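Local coordinates for GGDEF family protein (PDB 5GZS) that binds arginine in a periplasmic solute-binding-protein-like module, probably to control its own diguanylate cyclase activity, which makes cyclic di-GMP, at residues Y303-I314 with G406-F417. Residues are numbered along the deposited sequence; the frame is centred on the assembly and turned at random.
Sequences YFSESYYHPQAI and GSFYQYDIAIGF
Ile413, Pro311 and Ala313 bury the most surface where 303-314 runs antiparallel to 406-417. The two branches of Ile413 divide its contacts: CG2 reaches CZ of Tyr308 at 3.4 Å, while CD1 meets CG of Pro311 at 3.5 Å and lies at the edge of the Tyr309 ring. Pro311 in turn sits over one face of Tyr411, its CB 3.7 Å from the ring centroid in a CH-pi contact. With chi1 at 62°, CG sits between the backbone N and the carbonyl carbon, and the Tyr411 side chain crosses that of Pro311 at about a right angle. The paired segments are the two crossovers between the five-stranded sheets of the second periplasmic module, the double hinge expected of a solute-binding-protein fold of this family: 303-304 pairs with 414-417 in one sheet, 312-318 with 399-410 in the other. Where the first sheet ends, Ser305 OG, itself bonded to Glu306 O, accepts Ile415 N (3.1 Å); in the crossover beyond it Tyr308 N donates to Ile413 O. In the second sheet, Ala313 CB lies over one face of Phe408, 3.5 Å from CZ, and Ala313 N donates to Tyr409 O. Gln312, bent at chi2 (-61°), gives NE2 to Gln410 OE1 at 2.6 Å, the amide planes 86° apart; the same NE2 also donates to His310 O.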
loop_
_atom_site.group_PDB
_atom_site.type_symbol
_atom_site.label_atom_id
_atom_site.label_comp_id
_atom_site.label_asym_id
_atom_site.label_seq_id
_atom_site.Cartn_x
_atom_site.Cartn_y
_atom_site.Cartn_z
ATOM N N TYR A 303 -24.124 -14.620 0.320
ATOM C CA TYR A 303 -22.801 -15.214 0.211
ATOM C C TYR A 303 -21.973 -14.315 -0.681
ATOM O O TYR A 303 -22.518 -13.727 -1.620
ATOM C CB TYR A 303 -22.887 -16.617 -0.378
ATOM C CG TYR A 303 -23.530 -17.665 0.506
ATOM C CD1 TYR A 303 -23.195 -17.781 1.848
ATOM C CD2 TYR A 303 -24.455 -18.552 -0.011
ATOM C CE1 TYR A 303 -23.771 -18.762 2.643
ATOM C CE2 TYR A 303 -25.030 -19.524 0.769
ATOM C CZ TYR A 303 -24.685 -19.638 2.095
ATOM O OH TYR A 303 -25.272 -20.612 2.887
ATOM N N PHE A 304 -20.669 -14.216 -0.425
ATOM C CA PHE A 304 -19.837 -13.229 -1.120
ATOM C C PHE A 304 -18.593 -13.807 -1.771
ATOM O O PHE A 304 -17.859 -14.549 -1.141
ATOM C CB PHE A 304 -19.400 -12.127 -0.147
ATOM C CG PHE A 304 -20.534 -11.321 0.415
ATOM C CD1 PHE A 304 -21.035 -10.239 -0.280
ATOM C CD2 PHE A 304 -21.083 -11.630 1.653
ATOM C CE1 PHE A 304 -22.076 -9.490 0.233
ATOM C CE2 PHE A 304 -22.136 -10.879 2.177
ATOM C CZ PHE A 304 -22.631 -9.810 1.462
ATOM N N SER A 305 -18.346 -13.462 -3.029
ATOM C CA SER A 305 -17.069 -13.790 -3.659
ATOM C C SER A 305 -16.018 -12.972 -2.961
ATOM O O SER A 305 -16.374 -12.034 -2.255
ATOM C CB SER A 305 -17.050 -13.441 -5.143
ATOM O OG SER A 305 -16.832 -12.038 -5.288
ATOM N N GLU A 306 -14.742 -13.299 -3.184
ATOM C CA GLU A 306 -13.629 -12.447 -2.766
ATOM C C GLU A 306 -13.799 -11.106 -3.434
ATOM O O GLU A 306 -14.502 -11.028 -4.436
ATOM C CB GLU A 306 -12.274 -13.060 -3.148
ATOM C CG GLU A 306 -11.843 -14.262 -2.293
ATOM C CD GLU A 306 -10.529 -14.860 -2.765
ATOM O OE1 GLU A 306 -9.887 -14.228 -3.641
ATOM O OE2 GLU A 306 -10.143 -15.954 -2.277
ATOM N N SER A 307 -13.170 -10.059 -2.891
ATOM C CA SER A 307 -13.273 -8.709 -3.467
ATOM C C SER A 307 -12.654 -8.652 -4.859
ATOM O O SER A 307 -11.809 -9.463 -5.176
ATOM C CB SER A 307 -12.598 -7.679 -2.568
ATOM O OG SER A 307 -12.876 -7.952 -1.209
ATOM N N TYR A 308 -13.079 -7.701 -5.687
ATOM C CA TYR A 308 -12.471 -7.529 -7.008
ATOM C C TYR A 308 -12.179 -6.065 -7.294
ATOM O O TYR A 308 -11.658 -5.716 -8.354
ATOM C CB TYR A 308 -13.364 -8.114 -8.109
ATOM C CG TYR A 308 -14.728 -7.472 -8.276
ATOM C CD1 TYR A 308 -14.907 -6.382 -9.125
ATOM C CD2 TYR A 308 -15.839 -7.966 -7.605
ATOM C CE1 TYR A 308 -16.151 -5.793 -9.286
ATOM C CE2 TYR A 308 -17.093 -7.386 -7.766
ATOM C CZ TYR A 308 -17.237 -6.300 -8.605
ATOM O OH TYR A 308 -18.478 -5.723 -8.766
ATOM N N TYR A 309 -12.534 -5.210 -6.346
ATOM C CA TYR A 309 -12.239 -3.792 -6.456
ATOM C C TYR A 309 -12.179 -3.188 -5.060
ATOM O O TYR A 309 -12.810 -3.702 -4.120
ATOM C CB TYR A 309 -13.279 -3.069 -7.317
ATOM C CG TYR A 309 -12.956 -1.614 -7.498
ATOM C CD1 TYR A 309 -11.923 -1.215 -8.322
ATOM C CD2 TYR A 309 -13.664 -0.640 -6.812
ATOM C CE1 TYR A 309 -11.606 0.128 -8.468
ATOM C CE2 TYR A 309 -13.362 0.699 -6.951
ATOM C CZ TYR A 309 -12.334 1.077 -7.776
ATOM O OH TYR A 309 -12.040 2.414 -7.904
ATOM N N HIS A 310 -11.409 -2.114 -4.909
ATOM C CA HIS A 310 -11.293 -1.480 -3.598
ATOM C C HIS A 310 -11.440 0.022 -3.663
ATOM O O HIS A 310 -10.450 0.742 -3.799
ATOM C CB HIS A 310 -9.974 -1.843 -2.965
ATOM C CG HIS A 310 -9.714 -3.306 -2.969
ATOM N ND1 HIS A 310 -10.068 -4.125 -1.917
ATOM C CD2 HIS A 310 -9.157 -4.108 -3.909
ATOM C CE1 HIS A 310 -9.716 -5.368 -2.199
ATOM N NE2 HIS A 310 -9.162 -5.384 -3.400
ATOM N N PRO A 311 -12.690 0.490 -3.551
ATOM C CA PRO A 311 -13.057 1.898 -3.668
ATOM C C PRO A 311 -12.392 2.737 -2.618
ATOM O O PRO A 311 -12.115 2.250 -1.512
ATOM C CB PRO A 311 -14.571 1.887 -3.464
ATOM C CG PRO A 311 -14.986 0.474 -3.713
ATOM C CD PRO A 311 -13.861 -0.355 -3.263
ATOM N N GLN A 312 -12.162 3.996 -2.980
ATOM C CA GLN A 312 -11.540 4.987 -2.114
ATOM C C GLN A 312 -12.564 5.972 -1.540
ATOM O O GLN A 312 -13.066 6.843 -2.255
ATOM C CB GLN A 312 -10.476 5.729 -2.907
ATOM C CG GLN A 312 -9.442 4.806 -3.490
ATOM C CD GLN A 312 -8.702 4.050 -2.410
ATOM O OE1 GLN A 312 -8.181 4.645 -1.458
ATOM N NE2 GLN A 312 -8.665 2.726 -2.539
ATOM N N ALA A 313 -12.889 5.843 -0.258
ATOM C CA ALA A 313 -13.845 6.777 0.341
ATOM C C ALA A 313 -13.213 8.134 0.520
ATOM O O ALA A 313 -12.134 8.259 1.118
ATOM C CB ALA A 313 -14.355 6.273 1.675
ATOM N N ILE A 314 -13.875 9.161 0.011
ATOM C CA ILE A 314 -13.374 10.509 0.233
ATOM C C ILE A 314 -14.468 11.464 0.712
ATOM O O ILE A 314 -15.657 11.129 0.728
ATOM C CB ILE A 314 -12.723 11.068 -1.034
ATOM C CG1 ILE A 314 -13.693 11.019 -2.207
ATOM C CG2 ILE A 314 -11.487 10.275 -1.371
ATOM C CD1 ILE A 314 -13.145 11.666 -3.464
ATOM N N GLY A 406 -8.074 13.450 1.920
ATOM C CA GLY A 406 -7.940 12.395 0.954
ATOM C C GLY A 406 -8.727 11.144 1.272
ATOM O O GLY A 406 -9.679 11.129 2.001
ATOM N N SER A 407 -8.285 10.068 0.681
ATOM C CA SER A 407 -8.862 8.749 0.879
ATOM C C SER A 407 -8.725 8.435 2.337
ATOM O O SER A 407 -7.642 8.108 2.801
ATOM C CB SER A 407 -8.163 7.677 0.051
ATOM O OG SER A 407 -8.389 7.867 -1.333
ATOM N N PHE A 408 -9.817 8.571 3.068
ATOM C CA PHE A 408 -9.802 8.285 4.483
ATOM C C PHE A 408 -10.148 6.836 4.759
ATOM O O PHE A 408 -10.113 6.416 5.910
ATOM C CB PHE A 408 -10.775 9.199 5.221
ATOM C CG PHE A 408 -12.214 8.970 4.863
ATOM C CD1 PHE A 408 -12.767 9.562 3.731
ATOM C CD2 PHE A 408 -13.011 8.173 5.659
ATOM C CE1 PHE A 408 -14.084 9.360 3.399
ATOM C CE2 PHE A 408 -14.337 7.961 5.342
ATOM C CZ PHE A 408 -14.880 8.561 4.206
ATOM N N TYR A 409 -10.490 6.083 3.710
ATOM C CA TYR A 409 -10.781 4.643 3.846
ATOM C C TYR A 409 -10.814 3.867 2.521
ATOM O O TYR A 409 -11.336 4.341 1.508
ATOM C CB TYR A 409 -12.109 4.432 4.565
ATOM C CG TYR A 409 -12.264 3.053 5.162
ATOM C CD1 TYR A 409 -11.818 2.785 6.450
ATOM C CD2 TYR A 409 -12.871 2.017 4.445
ATOM C CE1 TYR A 409 -11.965 1.524 7.014
ATOM C CE2 TYR A 409 -13.019 0.739 4.997
ATOM C CZ TYR A 409 -12.558 0.503 6.287
ATOM O OH TYR A 409 -12.685 -0.744 6.865
ATOM N N GLN A 410 -10.253 2.662 2.542
ATOM C CA GLN A 410 -10.370 1.754 1.420
ATOM C C GLN A 410 -11.232 0.532 1.792
ATOM O O GLN A 410 -10.893 -0.219 2.710
ATOM C CB GLN A 410 -8.990 1.306 0.947
ATOM C CG GLN A 410 -9.062 0.396 -0.278
ATOM C CD GLN A 410 -7.701 0.089 -0.865
ATOM O OE1 GLN A 410 -7.028 0.967 -1.425
ATOM N NE2 GLN A 410 -7.279 -1.171 -0.734
ATOM N N TYR A 411 -12.342 0.334 1.080
ATOM C CA TYR A 411 -13.221 -0.803 1.360
ATOM C C TYR A 411 -13.317 -1.783 0.181
ATOM O O TYR A 411 -12.568 -1.687 -0.797
ATOM C CB TYR A 411 -14.617 -0.309 1.780
ATOM C CG TYR A 411 -15.391 0.506 0.763
ATOM C CD1 TYR A 411 -15.116 1.851 0.570
ATOM C CD2 TYR A 411 -16.428 -0.059 0.020
ATOM C CE1 TYR A 411 -15.834 2.605 -0.351
ATOM C CE2 TYR A 411 -17.143 0.694 -0.902
ATOM C CZ TYR A 411 -16.844 2.024 -1.075
ATOM O OH TYR A 411 -17.538 2.784 -1.981
ATOM N N ASP A 412 -14.235 -2.736 0.280
ATOM C CA ASP A 412 -14.267 -3.854 -0.660
ATOM C C ASP A 412 -15.539 -3.971 -1.482
ATOM O O ASP A 412 -16.645 -3.784 -0.993
ATOM C CB ASP A 412 -14.044 -5.159 0.100
ATOM C CG ASP A 412 -12.639 -5.263 0.665
ATOM O OD1 ASP A 412 -11.678 -5.099 -0.116
ATOM O OD2 ASP A 412 -12.499 -5.483 1.889
ATOM N N ILE A 413 -15.375 -4.300 -2.748
ATOM C CA ILE A 413 -16.511 -4.610 -3.582
ATOM C C ILE A 413 -16.406 -6.092 -3.969
ATOM O O ILE A 413 -15.332 -6.563 -4.362
ATOM C CB ILE A 413 -16.550 -3.680 -4.806
ATOM C CG1 ILE A 413 -17.146 -2.333 -4.410
ATOM C CG2 ILE A 413 -17.355 -4.263 -5.938
ATOM C CD1 ILE A 413 -17.300 -1.389 -5.585
ATOM N N ALA A 414 -17.514 -6.825 -3.805
ATOM C CA ALA A 414 -17.610 -8.244 -4.167
ATOM C C ALA A 414 -18.862 -8.519 -4.962
ATOM O O ALA A 414 -19.700 -7.628 -5.147
ATOM C CB ALA A 414 -17.604 -9.119 -2.935
ATOM N N ILE A 415 -18.981 -9.764 -5.422
ATOM C CA ILE A 415 -20.237 -10.288 -5.951
ATOM C C ILE A 415 -20.992 -10.955 -4.821
ATOM O O ILE A 415 -20.405 -11.721 -4.039
ATOM C CB ILE A 415 -20.031 -11.333 -7.063
ATOM C CG1 ILE A 415 -19.084 -10.827 -8.148
ATOM C CG2 ILE A 415 -21.356 -11.735 -7.659
ATOM C CD1 ILE A 415 -18.829 -11.872 -9.205
ATOM N N GLY A 416 -22.290 -10.679 -4.738
ATOM C CA GLY A 416 -23.156 -11.277 -3.728
ATOM C C GLY A 416 -23.965 -12.376 -4.365
ATOM O O GLY A 416 -24.342 -12.261 -5.536
ATOM N N PHE A 417 -24.231 -13.447 -3.620
ATOM C CA PHE A 417 -25.008 -14.573 -4.175
ATOM C C PHE A 417 -26.095 -14.881 -3.211
ATOM O O PHE A 417 -25.904 -14.718 -2.003
ATOM C CB PHE A 417 -24.162 -15.831 -4.399
ATOM C CG PHE A 417 -22.990 -15.636 -5.329
ATOM C CD1 PHE A 417 -21.815 -15.061 -4.872
ATOM C CD2 PHE A 417 -23.066 -16.045 -6.655
ATOM C CE1 PHE A 417 -20.734 -14.890 -5.718
ATOM C CE2 PHE A 417 -21.983 -15.884 -7.514
ATOM C CZ PHE A 417 -20.814 -15.305 -7.041
#